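Local coordinates for farnesyl pyrophosphate synthase (Pseudomonas aeruginosa, PDB 3ZOU), which catalyses the condensation of geranyl diphosphate with isopentenyl diphosphate to give farnesyl diphosphate, the fifteen-carbon precursor of longer isoprenoids, at residues 189-194 against 207-212; 49-54 against 282-287; 76-81 against 115-120; 66-71 against 123-128; 169-174 against 248-253. One frame throughout, in Å; residues are numbered along the deposited sequence.

Contact 1. Residues 189-194 against 207-212; sequences SVRLGA and ALERYA
Helices 171-196 and 202-227 follow each other in the chain and form an antiparallel helical hairpin within the all-alpha fold of the polyprenyl synthetases. At this level their short axes come within 9.4 Å, with an angle of 150° between their N-to-C directions. V190 carries most of the contact on its side. Its CB bond points toward helix 202-227, and CB itself lies near the methyl of A212. With CG1 anti to the backbone N (chi1 166°), the two methyls part: V190 CG1 drops onto L208 CB at 3.6 Å, also near the carbonyl oxygen of L208, while V190 CG2 meets A212 CB at 4.0 Å. V190 is thereby seated between two residues one helical turn apart. One turn further along its own helix, A194 CB touches the tip of L208, with 3.8 Å to L208 CD1, so that L208 is met at its root by one residue and at its end by the other. L51 and A55 of helix 47-58 also pack on V190. A polar pair marks the more exposed margin, where the R191 chain bends at chi2 and chi3 and the E209 chain runs out extended. The guanidinium and carboxylate planes are 10° apart, yet E209 OE1 lies well out of the guanidinium plane, so the 3.7 Å from R191 NH2 to E209 OE1 is a long salt bridge of charges alone.

Contact 2. Residues 49-54 against 282-287; sequences PLLAYA and DPLRQL
At the start of helix 282-293, D282 takes no part in the interface and is tied to its own turn: R285 NH1 donates to D282 OD1 at 2.9 Å in a salt bridge, approaching from above the carboxylate plane. P283 makes the first contact with 49-54, its ring CB lying 4.1 Å from A54 CB, where the two backbones are nearest. L284 follows, with CG anti to the carbonyl carbon (chi1 -70°), a setting that brings CD2 over the alanine methyl. The separation of L284 CD2 from A54 CB is 3.4 Å, tighter than ordinary van der Waals contact, and the same methyl also reaches L51 CD2 at 4.1 Å. R285 and Q286 do not touch 49-54; R285 NH2 binds the carbonyl oxygens of L274 and F277. L287 then returns to the interface with CG anti to the backbone N (chi1 179°). L287 CD2 presses on L51 CD2 at 3.5 Å, again close, the two side chains crossing at about a right angle, and meets L50 CD2 tip to tip at 4.2 Å. L50 and L287 both belong to the pocket of the bound benzoxazolone fragment, so the L50-L287 end of the leucine cluster borders it. The helices run antiparallel, 145° between directions, joining the C-terminal helix to helix 47-58; helix 202-227 packs against L51, L284 and L287, while helix 3-19 touches L50 and A54.

Contact 3. Residues 76-81 against 115-120; sequences IHAYSL and DGLQAL. With GPP (geranyl diphosphate), chain E.
Y79 and Q118 bury the largest areas here, 88 and 67 Å², and they lie side by side, pointing the same way. The Q118 chain is extended, with CG anti to the backbone N, and runs along one face of the phenol ring. Q118 CB sits 4.1 Å from the centroid of the Y79 ring, 22° off its normal, a CH-pi contact, and the amide continues over CE2 and CZ with its plane 19° from that of the ring. The polar tips are linked through a water, which accepts from Y79 OH at 2.5 Å and donates to Q118 OE1 at 2.7 Å; Y79 OH and Q118 NE2 lie 3.6 Å apart. The amide nitrogen of Q118 binds the carbonyl oxygen of D115 of the second subunit, and Y79 packs on that same D115, so the pair is part of the dimer interface. L117, the third contributor, meets the root of the tyrosine, L117 CB to Y79 CB being 3.8 Å. Beyond the pair, I76 CD1 touches Q118 CG at 3.9 Å. On the far side of helix 67-85, S80 and L81 line the geranyl diphosphate pocket: S80 CB lies 3.7 Å from C7 of the geranyl chain. The axes approach to 8.3 Å, crossing at -163°. This is antiparallel helix packing of the polyprenyl synthetase fold, in which helix 67-85 borders the allylic substrate pocket and also carries D84, a magnesium ligand.

Contact 4. Residues 66-71 against 123-128; sequences ADAAAC and EVLADT
V124 lays its CG1 methyl against A68, near both the side chain and the carbonyl of that residue: the distance from V124 CG1 to A68 CB is 3.8 Å, and to A68 O it is 3.6 Å. The contact joins the first turn of helix 67-85 to the last turn of helix 107-126, two core helices of the all-alpha polyprenyl synthetase fold. The CB bond of V124 points toward the other segment, and CG1 stands anti to the backbone N (chi1 160°), which carries that methyl across the gap. V124 CG1 also reaches C71, one turn on from A68, with C71 CB 4.2 Å away, so a single methyl bridges two residues on one side of the helix. L125 contributes from a different direction. Its CG is anti to the carbonyl carbon (chi1 -66°), and L125 CD2 comes over the A68 peptide, lying 3.9 Å from A68 O and 4.0 Å from A69 N. The buried area is 161 Å² over both sides, to which 66-71 contributes through two alanines, A68 and A69, and C71; the A68 and L125 CA atoms come within 6.0 Å. Other helices complete the surroundings. L192 of helix 171-196 packs on A69 and L125, and helix 135-149 adds L142 and L145 against L125. Around the end of helix 107-126, A126 and T128 pack on T143 and L139 of the second subunit. At the opening of helix 67-85, A66 occupies the N-cap position, and A66 O accepts from A70 N at 2.9 Å.

Contact 5. Residues 169-174 against 248-253; sequences LDQAAL and PTYPAL
This is a partly buried, mainly apolar contact between two helix beginnings, the first turn of helix 171-196 and the short helix 250-254, near the periphery of the chain. L174 is the principal side chain, burying 85 Å². Its CG is anti to the backbone N (chi1 -178°), which sends L174 CD2 over a face of the Y250 ring, 3.9 Å from its centroid and 14° off the normal, a CH-pi contact. The same methyl, L174 CD2, meets L253 CD1 at 3.8 Å, while the carbonyl oxygen of P248 lies 3.8 Å from L174 CD2. L253 spreads its two methyls along the other segment, L253 CD1 reaching Q171 CA at 3.8 Å and CD2 approaching L169 O. In this outer part of the polyprenyl synthetase fold both helices are capped by the side chain of their N-cap residue: D170 OD1 accepts from A173 N at 3.0 Å, nearly along the C-O axis, and T249 OG1 accepts from A252 N at 3.1 Å. The backbone of Y250 is held by D224 of helix 202-227 through its N-H. Q171 turns its amide nitrogen to E175, and the side chain of T249 ends about 5 Å from a bound magnesium ion.

How the contacts relate
Contacts 3 and 4 share helices 67-85 and 107-126, with centres about 14 Å apart; contact 3 is nested inside the loop closed by contact 4, and both touch the second subunit. Contacts 1 and 2, centres about 10 Å apart, meet directly through Y211 OH and L284 O, while contact 2 spans most of the chain and encloses the others. Contact 4 links to both: L192 of 189-194 reaches it, and Y53 OH approaches D67 OD1. Contact 5 stands apart, its centre about 36 Å from that of contact 4, though it uses helix 171-196 as contact 1 does. Contact 2 supplies L50 and L287 to the fragment pocket and contact 3 supplies S80 and L81 to the geranyl diphosphate pocket.

Contact 1. Residues 189-194 against 207-212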
# COMPACT_ATOMS: atom_id res chain seq x y z
N SER A 189 13.38 -8.22 -1.00
CA SER A 189 14.49 -7.25 -1.03
C SER A 189 15.57 -7.77 -1.98
O SER A 189 16.07 -7.06 -2.82
CB SER A 189 15.07 -7.07 0.37
OG SER A 189 14.06 -6.49 1.23
N VAL A 190 15.93 -9.02 -1.79
CA VAL A 190 16.87 -9.69 -2.71
C VAL A 190 16.35 -9.72 -4.18
O VAL A 190 17.08 -9.42 -5.14
CB VAL A 190 17.23 -11.08 -2.18
CG1 VAL A 190 17.93 -11.93 -3.24
CG2 VAL A 190 18.02 -10.95 -0.90
N ARG A 191 15.09 -10.10 -4.38
CA ARG A 191 14.53 -10.22 -5.70
C ARG A 191 14.52 -8.85 -6.38
O ARG A 191 14.88 -8.74 -7.56
CB ARG A 191 13.06 -10.80 -5.62
CG ARG A 191 12.32 -10.80 -6.95
CD ARG A 191 13.00 -11.56 -8.05
NE ARG A 191 13.23 -12.94 -7.67
CZ ARG A 191 12.48 -13.99 -8.03
NH1 ARG A 191 11.50 -13.88 -8.90
NH2 ARG A 191 12.79 -15.20 -7.55
N LEU A 192 14.12 -7.79 -5.67
CA LEU A 192 14.04 -6.47 -6.28
C LEU A 192 15.43 -5.95 -6.66
O LEU A 192 15.57 -5.33 -7.70
CB LEU A 192 13.32 -5.51 -5.35
CG LEU A 192 11.84 -5.35 -5.64
CD1 LEU A 192 11.06 -6.63 -5.59
CD2 LEU A 192 11.24 -4.32 -4.68
N GLY A 193 16.40 -6.17 -5.77
CA GLY A 193 17.78 -5.74 -6.12
C GLY A 193 18.26 -6.51 -7.33
O GLY A 193 18.88 -5.93 -8.22
N ALA A 194 17.94 -7.80 -7.40
CA ALA A 194 18.36 -8.64 -8.53
C ALA A 194 17.70 -8.12 -9.80
O ALA A 194 18.30 -8.02 -10.86
CB ALA A 194 18.01 -10.09 -8.28
N ALA A 207 18.37 -19.05 -7.24
CA ALA A 207 19.44 -19.18 -6.28
C ALA A 207 19.41 -18.12 -5.23
O ALA A 207 19.61 -18.39 -4.07
CB ALA A 207 20.78 -19.12 -7.03
N LEU A 208 19.18 -16.91 -5.67
CA LEU A 208 19.07 -15.79 -4.73
C LEU A 208 17.89 -15.93 -3.82
O LEU A 208 17.94 -15.57 -2.62
CB LEU A 208 19.11 -14.44 -5.50
CG LEU A 208 20.45 -13.96 -6.01
CD1 LEU A 208 20.24 -12.82 -6.97
CD2 LEU A 208 21.42 -13.53 -4.90
N GLU A 209 16.79 -16.51 -4.32
CA GLU A 209 15.66 -16.86 -3.44
C GLU A 209 15.99 -17.91 -2.36
O GLU A 209 15.64 -17.72 -1.19
CB GLU A 209 14.45 -17.26 -4.28
CG GLU A 209 13.28 -17.67 -3.42
CD GLU A 209 12.10 -18.09 -4.28
OE1 GLU A 209 11.40 -17.19 -4.81
OE2 GLU A 209 11.91 -19.30 -4.46
N ARG A 210 16.77 -18.93 -2.72
CA ARG A 210 17.24 -19.90 -1.75
C ARG A 210 18.10 -19.23 -0.67
O ARG A 210 18.00 -19.56 0.53
CB ARG A 210 17.98 -21.04 -2.45
CG ARG A 210 17.06 -21.93 -3.21
CD ARG A 210 17.81 -23.26 -3.53
NE ARG A 210 18.91 -23.08 -4.42
CZ ARG A 210 18.80 -22.90 -5.74
NH1 ARG A 210 17.63 -22.85 -6.37
NH2 ARG A 210 19.89 -22.73 -6.46
N TYR A 211 19.00 -18.37 -1.13
CA TYR A 211 19.83 -17.59 -0.22
C TYR A 211 18.96 -16.88 0.79
O TYR A 211 19.23 -16.86 1.99
CB TYR A 211 20.76 -16.66 -1.04
CG TYR A 211 21.45 -15.60 -0.18
CD1 TYR A 211 20.83 -14.41 0.12
CD2 TYR A 211 22.65 -15.86 0.41
CE1 TYR A 211 21.40 -13.46 0.91
CE2 TYR A 211 23.25 -14.91 1.25
CZ TYR A 211 22.64 -13.70 1.49
OH TYR A 211 23.19 -12.79 2.34
N ALA A 212 18.00 -16.13 0.26
CA ALA A 212 17.17 -15.25 1.08
C ALA A 212 16.32 -16.03 2.09
O ALA A 212 16.17 -15.64 3.21
CB ALA A 212 16.28 -14.44 0.13

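Contact 2. Residues 49-54 against 282-287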
# COMPACT_ATOMS: atom_id res chain seq x y z
N PRO A 49 17.52 -2.72 2.64
CA PRO A 49 18.31 -2.00 1.63
C PRO A 49 19.66 -2.68 1.28
O PRO A 49 19.96 -2.79 0.11
CB PRO A 49 18.49 -0.66 2.24
CG PRO A 49 17.14 -0.43 2.95
CD PRO A 49 16.85 -1.76 3.55
N LEU A 50 20.35 -3.11 2.32
CA LEU A 50 21.68 -3.81 2.16
C LEU A 50 21.47 -4.95 1.17
O LEU A 50 22.21 -5.20 0.23
CB LEU A 50 22.15 -4.29 3.50
CG LEU A 50 23.63 -4.81 3.61
CD1 LEU A 50 24.01 -4.90 5.06
CD2 LEU A 50 23.72 -6.14 2.95
N LEU A 51 20.41 -5.74 1.42
CA LEU A 51 20.11 -6.89 0.62
C LEU A 51 19.85 -6.50 -0.82
O LEU A 51 20.24 -7.22 -1.75
CB LEU A 51 18.94 -7.69 1.22
CG LEU A 51 19.28 -8.52 2.46
CD1 LEU A 51 18.05 -8.98 3.22
CD2 LEU A 51 20.18 -9.70 2.10
N ALA A 52 19.02 -5.47 -1.03
CA ALA A 52 18.72 -5.00 -2.42
C ALA A 52 20.01 -4.58 -3.12
O ALA A 52 20.23 -4.98 -4.24
CB ALA A 52 17.70 -3.88 -2.39
N TYR A 53 20.81 -3.76 -2.48
CA TYR A 53 22.08 -3.32 -3.13
C TYR A 53 22.95 -4.54 -3.38
O TYR A 53 23.54 -4.67 -4.46
CB TYR A 53 22.83 -2.35 -2.21
CG TYR A 53 22.15 -1.00 -2.15
CD1 TYR A 53 21.88 -0.26 -3.29
CD2 TYR A 53 21.84 -0.41 -0.94
CE1 TYR A 53 21.30 0.98 -3.23
CE2 TYR A 53 21.20 0.82 -0.87
CZ TYR A 53 20.98 1.54 -2.02
OH TYR A 53 20.34 2.80 -1.99
N ALA A 54 23.04 -5.44 -2.41
CA ALA A 54 24.01 -6.55 -2.51
C ALA A 54 23.53 -7.50 -3.58
O ALA A 54 24.36 -8.10 -4.30
CB ALA A 54 24.24 -7.24 -1.18
N ASP A 282 30.23 -11.41 -2.79
CA ASP A 282 30.81 -11.54 -1.48
C ASP A 282 30.05 -10.82 -0.38
O ASP A 282 29.98 -11.34 0.74
CB ASP A 282 32.30 -11.12 -1.50
CG ASP A 282 33.19 -12.22 -2.03
OD1 ASP A 282 32.77 -13.38 -2.23
OD2 ASP A 282 34.39 -11.88 -2.24
N PRO A 283 29.47 -9.63 -0.62
CA PRO A 283 28.74 -8.98 0.45
C PRO A 283 27.61 -9.88 0.99
O PRO A 283 27.40 -9.91 2.19
CB PRO A 283 28.22 -7.73 -0.23
CG PRO A 283 29.35 -7.35 -1.13
CD PRO A 283 29.78 -8.64 -1.70
N LEU A 284 26.93 -10.55 0.09
CA LEU A 284 25.89 -11.51 0.50
C LEU A 284 26.43 -12.65 1.32
O LEU A 284 25.89 -13.11 2.32
CB LEU A 284 25.15 -12.02 -0.70
CG LEU A 284 24.21 -11.09 -1.49
CD1 LEU A 284 23.49 -11.84 -2.59
CD2 LEU A 284 23.17 -10.46 -0.58
N ARG A 285 27.58 -13.15 0.86
CA ARG A 285 28.21 -14.22 1.64
C ARG A 285 28.59 -13.78 3.05
O ARG A 285 28.42 -14.49 4.06
CB ARG A 285 29.45 -14.76 0.89
CG ARG A 285 29.13 -15.39 -0.43
CD ARG A 285 30.41 -15.78 -1.19
NE ARG A 285 30.10 -16.48 -2.42
CZ ARG A 285 30.32 -16.07 -3.66
NH1 ARG A 285 30.96 -14.96 -3.92
NH2 ARG A 285 29.88 -16.81 -4.64
N GLN A 286 29.21 -12.60 3.12
CA GLN A 286 29.64 -12.02 4.38
C GLN A 286 28.46 -11.76 5.35
O GLN A 286 28.58 -11.91 6.55
CB GLN A 286 30.46 -10.75 4.15
CG GLN A 286 31.81 -11.04 3.53
CD GLN A 286 32.65 -9.76 3.39
OE1 GLN A 286 32.55 -8.84 4.23
NE2 GLN A 286 33.51 -9.72 2.40
N LEU A 287 27.36 -11.30 4.78
CA LEU A 287 26.16 -11.12 5.58
C LEU A 287 25.67 -12.43 6.16
O LEU A 287 25.35 -12.46 7.32
CB LEU A 287 25.04 -10.47 4.72
CG LEU A 287 23.75 -10.28 5.51
CD1 LEU A 287 23.89 -9.20 6.56
CD2 LEU A 287 22.70 -9.88 4.49

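Contact 3. Residues 76-81 against 115-120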
# COMPACT_ATOMS: atom_id res chain seq x y z
N ILE A 76 8.25 -0.27 3.35
CA ILE A 76 7.32 -1.31 3.79
C ILE A 76 7.70 -1.72 5.25
O ILE A 76 6.85 -1.95 6.12
CB ILE A 76 7.28 -2.51 2.84
CG1 ILE A 76 6.70 -2.12 1.46
CG2 ILE A 76 6.50 -3.70 3.45
CD1 ILE A 76 5.27 -1.63 1.50
N HIS A 77 8.96 -2.05 5.45
CA HIS A 77 9.45 -2.44 6.73
C HIS A 77 9.07 -1.42 7.85
O HIS A 77 8.47 -1.78 8.85
CB HIS A 77 10.97 -2.64 6.69
CG HIS A 77 11.55 -3.09 7.98
ND1 HIS A 77 11.13 -4.19 8.68
CD2 HIS A 77 12.51 -2.52 8.74
CE1 HIS A 77 11.83 -4.29 9.78
NE2 HIS A 77 12.66 -3.28 9.84
N ALA A 78 9.32 -0.16 7.59
CA ALA A 78 9.04 0.92 8.55
C ALA A 78 7.56 0.99 8.85
O ALA A 78 7.18 1.10 9.99
CB ALA A 78 9.52 2.24 7.99
N TYR A 79 6.72 0.90 7.80
CA TYR A 79 5.25 1.04 8.04
C TYR A 79 4.83 -0.15 8.92
O TYR A 79 4.03 0.02 9.88
CB TYR A 79 4.42 1.15 6.78
CG TYR A 79 3.51 -0.05 6.49
CD1 TYR A 79 2.38 -0.26 7.22
CD2 TYR A 79 3.77 -0.95 5.47
CE1 TYR A 79 1.56 -1.36 6.99
CE2 TYR A 79 2.97 -2.06 5.24
CZ TYR A 79 1.86 -2.25 5.99
OH TYR A 79 1.10 -3.35 5.77
N SER A 80 5.39 -1.34 8.67
CA SER A 80 4.96 -2.54 9.43
C SER A 80 5.31 -2.44 10.88
O SER A 80 4.49 -2.83 11.72
CB SER A 80 5.56 -3.79 8.78
OG SER A 80 6.91 -3.95 9.15
N LEU A 81 6.41 -1.78 11.22
CA LEU A 81 6.83 -1.65 12.65
C LEU A 81 5.90 -0.66 13.37
O LEU A 81 5.56 -0.87 14.51
CB LEU A 81 8.31 -1.23 12.71
CG LEU A 81 9.30 -2.28 12.15
CD1 LEU A 81 10.71 -1.69 12.37
CD2 LEU A 81 9.06 -3.67 12.72
N ASP A 115 0.21 4.12 6.93
CA ASP A 115 -0.54 3.88 5.70
C ASP A 115 0.05 4.67 4.51
O ASP A 115 0.08 4.11 3.39
CB ASP A 115 -2.01 4.31 5.91
CG ASP A 115 -2.81 3.38 6.76
OD1 ASP A 115 -2.44 2.24 7.01
OD2 ASP A 115 -3.93 3.80 7.24
N GLY A 116 0.47 5.92 4.73
CA GLY A 116 1.08 6.74 3.72
C GLY A 116 2.45 6.20 3.32
O GLY A 116 2.83 6.32 2.17
N LEU A 117 3.18 5.58 4.26
CA LEU A 117 4.48 4.96 3.93
C LEU A 117 4.25 3.80 3.00
O LEU A 117 5.04 3.56 2.11
CB LEU A 117 5.22 4.51 5.20
CG LEU A 117 5.76 5.64 6.10
CD1 LEU A 117 6.26 5.05 7.41
CD2 LEU A 117 6.78 6.47 5.41
N GLN A 118 3.20 3.01 3.24
CA GLN A 118 2.94 1.89 2.34
C GLN A 118 2.69 2.37 0.91
O GLN A 118 3.23 1.86 -0.05
CB GLN A 118 1.85 0.95 2.84
CG GLN A 118 1.65 -0.17 1.84
CD GLN A 118 0.84 -1.39 2.26
OE1 GLN A 118 1.02 -2.44 1.66
NE2 GLN A 118 -0.11 -1.24 3.12
N ALA A 119 1.78 3.35 0.78
CA ALA A 119 1.53 3.92 -0.58
C ALA A 119 2.81 4.47 -1.21
O ALA A 119 3.02 4.23 -2.39
CB ALA A 119 0.47 5.00 -0.54
N LEU A 120 3.60 5.11 -0.38
CA LEU A 120 4.84 5.69 -0.92
C LEU A 120 5.75 4.64 -1.48
O LEU A 120 6.48 4.89 -2.44
CB LEU A 120 5.50 6.51 0.12
CG LEU A 120 6.78 7.27 -0.22
CD1 LEU A 120 6.47 8.24 -1.33
CD2 LEU A 120 7.23 8.02 1.03
C1 GPP E . 7.76 -7.14 14.21
O1 GPP E . 7.73 -8.43 14.87
C2 GPP E . 6.71 -7.10 13.15
C3 GPP E . 6.95 -7.49 11.87
C4 GPP E . 8.33 -7.83 11.50
C5 GPP E . 5.93 -7.42 10.83
C6 GPP E . 4.77 -6.51 11.28
C7 GPP E . 3.72 -6.62 10.28
C8 GPP E . 2.61 -5.89 10.18
C9 GPP E . 2.17 -4.71 11.07
C10 GPP E . 1.85 -6.41 9.00
PA GPP E . 7.85 -8.50 16.47
O1A GPP E . 6.62 -7.79 17.10
O2A GPP E . 7.98 -9.98 16.79
O3A GPP E . 9.29 -7.80 16.66
PB GPP E . 9.67 -6.44 17.44
O1B GPP E . 8.34 -5.81 17.82
O2B GPP E . 10.47 -6.87 18.66
O3B GPP E . 10.46 -5.73 16.34
O HOH W 1 1.26 -4.47 3.49

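Contact 4. Residues 66-71 against 123-128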
# COMPACT_ATOMS: atom_id res chain seq x y z
N ALA A 66 19.64 0.11 -7.80
CA ALA A 66 18.70 -0.47 -6.79
C ALA A 66 18.20 0.55 -5.79
O ALA A 66 17.60 0.21 -4.78
CB ALA A 66 19.38 -1.65 -6.08
N ASP A 67 18.51 1.84 -6.01
CA ASP A 67 18.06 2.85 -5.00
C ASP A 67 16.56 2.81 -4.73
O ASP A 67 16.15 2.88 -3.57
CB ASP A 67 18.41 4.28 -5.44
CG ASP A 67 19.92 4.63 -5.24
OD1 ASP A 67 20.65 3.97 -4.50
OD2 ASP A 67 20.37 5.67 -5.84
N ALA A 68 15.75 2.75 -5.76
CA ALA A 68 14.28 2.77 -5.53
C ALA A 68 13.85 1.49 -4.81
O ALA A 68 13.04 1.54 -3.88
CB ALA A 68 13.53 2.98 -6.81
N ALA A 69 14.40 0.36 -5.23
CA ALA A 69 14.18 -0.92 -4.54
C ALA A 69 14.50 -0.86 -3.06
O ALA A 69 13.67 -1.27 -2.23
CB ALA A 69 15.04 -1.99 -5.18
N ALA A 70 15.66 -0.30 -2.70
CA ALA A 70 16.12 -0.14 -1.35
C ALA A 70 15.13 0.72 -0.57
O ALA A 70 14.75 0.37 0.54
CB ALA A 70 17.52 0.47 -1.39
N CYS A 71 14.71 1.83 -1.17
CA CYS A 71 13.75 2.69 -0.49
C CYS A 71 12.39 2.02 -0.25
O CYS A 71 11.88 2.03 0.85
CB CYS A 71 13.48 3.91 -1.26
SG CYS A 71 14.82 5.15 -1.28
N GLU A 123 4.57 3.99 -4.86
CA GLU A 123 4.85 5.15 -5.68
C GLU A 123 6.29 5.17 -6.15
O GLU A 123 6.53 5.45 -7.32
CB GLU A 123 4.55 6.45 -4.88
CG GLU A 123 4.73 7.70 -5.74
CD GLU A 123 4.44 8.96 -4.98
OE1 GLU A 123 3.75 8.99 -3.95
OE2 GLU A 123 5.01 9.99 -5.41
N VAL A 124 7.22 4.92 -5.25
CA VAL A 124 8.65 4.98 -5.57
C VAL A 124 9.01 3.97 -6.65
O VAL A 124 9.81 4.26 -7.55
CB VAL A 124 9.45 4.79 -4.29
CG1 VAL A 124 10.87 4.36 -4.52
CG2 VAL A 124 9.40 6.08 -3.51
N LEU A 125 8.45 2.78 -6.61
CA LEU A 125 8.76 1.76 -7.63
C LEU A 125 8.12 2.05 -8.95
O LEU A 125 8.62 1.60 -9.98
CB LEU A 125 8.35 0.34 -7.16
CG LEU A 125 9.11 -0.21 -6.01
CD1 LEU A 125 8.57 -1.61 -5.68
CD2 LEU A 125 10.59 -0.29 -6.37
N ALA A 126 6.90 2.62 -8.93
CA ALA A 126 6.21 2.91 -10.19
C ALA A 126 6.70 4.14 -10.90
O ALA A 126 6.31 4.37 -12.03
CB ALA A 126 4.75 3.12 -9.90
N ASP A 127 7.44 4.98 -10.19
CA ASP A 127 8.06 6.26 -10.68
C ASP A 127 9.26 5.95 -11.51
O ASP A 127 10.26 5.54 -11.01
CB ASP A 127 8.48 7.10 -9.44
CG ASP A 127 8.99 8.48 -9.77
OD1 ASP A 127 9.70 8.66 -10.80
OD2 ASP A 127 8.66 9.41 -8.99
N THR A 128 9.13 6.11 -12.82
CA THR A 128 10.24 5.69 -13.70
C THR A 128 11.39 6.68 -13.73
O THR A 128 12.44 6.36 -14.30
CB THR A 128 9.76 5.39 -15.12
OG1 THR A 128 9.14 6.56 -15.67
CG2 THR A 128 8.75 4.28 -15.12

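Contact 5. Residues 169-174 against 248-253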
# COMPACT_ATOMS: atom_id res chain seq x y z
N LEU A 169 3.27 -24.16 19.00
CA LEU A 169 3.63 -24.38 17.61
C LEU A 169 4.73 -25.41 17.57
O LEU A 169 5.57 -25.41 18.43
CB LEU A 169 4.21 -23.11 17.01
CG LEU A 169 3.30 -21.88 16.95
CD1 LEU A 169 4.09 -20.76 16.31
CD2 LEU A 169 2.06 -22.18 16.12
N ASP A 170 4.76 -26.23 16.54
CA ASP A 170 5.92 -27.08 16.32
C ASP A 170 6.90 -26.28 15.47
O ASP A 170 6.59 -25.11 15.06
CB ASP A 170 5.54 -28.48 15.76
CG ASP A 170 4.82 -28.45 14.44
OD1 ASP A 170 4.65 -27.38 13.82
OD2 ASP A 170 4.38 -29.55 13.99
N GLN A 171 8.06 -26.87 15.18
CA GLN A 171 9.03 -26.19 14.35
C GLN A 171 8.45 -25.80 12.97
O GLN A 171 8.71 -24.70 12.48
CB GLN A 171 10.27 -27.07 14.09
CG GLN A 171 11.37 -26.29 13.40
CD GLN A 171 12.59 -27.16 13.17
OE1 GLN A 171 12.66 -28.30 13.67
NE2 GLN A 171 13.52 -26.68 12.36
N ALA A 172 7.70 -26.71 12.33
CA ALA A 172 7.16 -26.44 11.02
C ALA A 172 6.25 -25.18 11.05
O ALA A 172 6.36 -24.32 10.17
CB ALA A 172 6.39 -27.65 10.45
N ALA A 173 5.39 -25.08 12.04
CA ALA A 173 4.50 -23.96 12.15
C ALA A 173 5.25 -22.66 12.51
O ALA A 173 4.90 -21.58 12.00
CB ALA A 173 3.40 -24.25 13.15
N LEU A 174 6.27 -22.77 13.36
CA LEU A 174 7.08 -21.60 13.67
C LEU A 174 7.72 -21.10 12.38
O LEU A 174 7.78 -19.86 12.18
CB LEU A 174 8.14 -21.93 14.72
CG LEU A 174 9.05 -20.77 15.17
CD1 LEU A 174 8.21 -19.68 15.85
CD2 LEU A 174 10.10 -21.25 16.14
N PRO A 248 7.82 -20.15 22.66
CA PRO A 248 8.16 -21.30 21.83
C PRO A 248 9.25 -20.93 20.79
O PRO A 248 8.96 -20.42 19.71
CB PRO A 248 6.82 -21.64 21.17
CG PRO A 248 6.10 -20.32 21.10
CD PRO A 248 6.78 -19.33 22.02
N THR A 249 10.49 -21.21 21.15
CA THR A 249 11.67 -20.64 20.46
C THR A 249 12.48 -21.75 19.86
O THR A 249 12.26 -22.92 20.15
CB THR A 249 12.55 -19.91 21.46
OG1 THR A 249 13.04 -20.86 22.42
CG2 THR A 249 11.76 -18.80 22.19
N TYR A 250 13.44 -21.43 19.00
CA TYR A 250 14.25 -22.48 18.46
C TYR A 250 15.03 -23.29 19.54
O TYR A 250 15.05 -24.50 19.42
CB TYR A 250 15.18 -21.96 17.32
CG TYR A 250 14.43 -21.73 16.04
CD1 TYR A 250 14.07 -22.77 15.21
CD2 TYR A 250 14.07 -20.45 15.66
CE1 TYR A 250 13.36 -22.57 14.07
CE2 TYR A 250 13.37 -20.24 14.50
CZ TYR A 250 13.03 -21.32 13.71
OH TYR A 250 12.36 -21.15 12.53
N PRO A 251 15.64 -22.62 20.52
CA PRO A 251 16.26 -23.41 21.63
C PRO A 251 15.28 -24.31 22.37
O PRO A 251 15.63 -25.49 22.67
CB PRO A 251 16.82 -22.33 22.55
CG PRO A 251 17.17 -21.22 21.60
CD PRO A 251 16.00 -21.21 20.63
N ALA A 252 14.06 -23.83 22.59
CA ALA A 252 13.06 -24.69 23.30
C ALA A 252 12.69 -25.88 22.47
O ALA A 252 12.48 -27.00 22.98
CB ALA A 252 11.82 -23.89 23.67
N LEU A 253 12.64 -25.69 21.15
CA LEU A 253 12.14 -26.73 20.29
C LEU A 253 13.15 -27.78 19.95
O LEU A 253 12.86 -28.99 19.93
CB LEU A 253 11.62 -26.13 18.98
CG LEU A 253 10.25 -25.50 19.04
CD1 LEU A 253 10.02 -24.72 17.75
CD2 LEU A 253 9.17 -26.54 19.21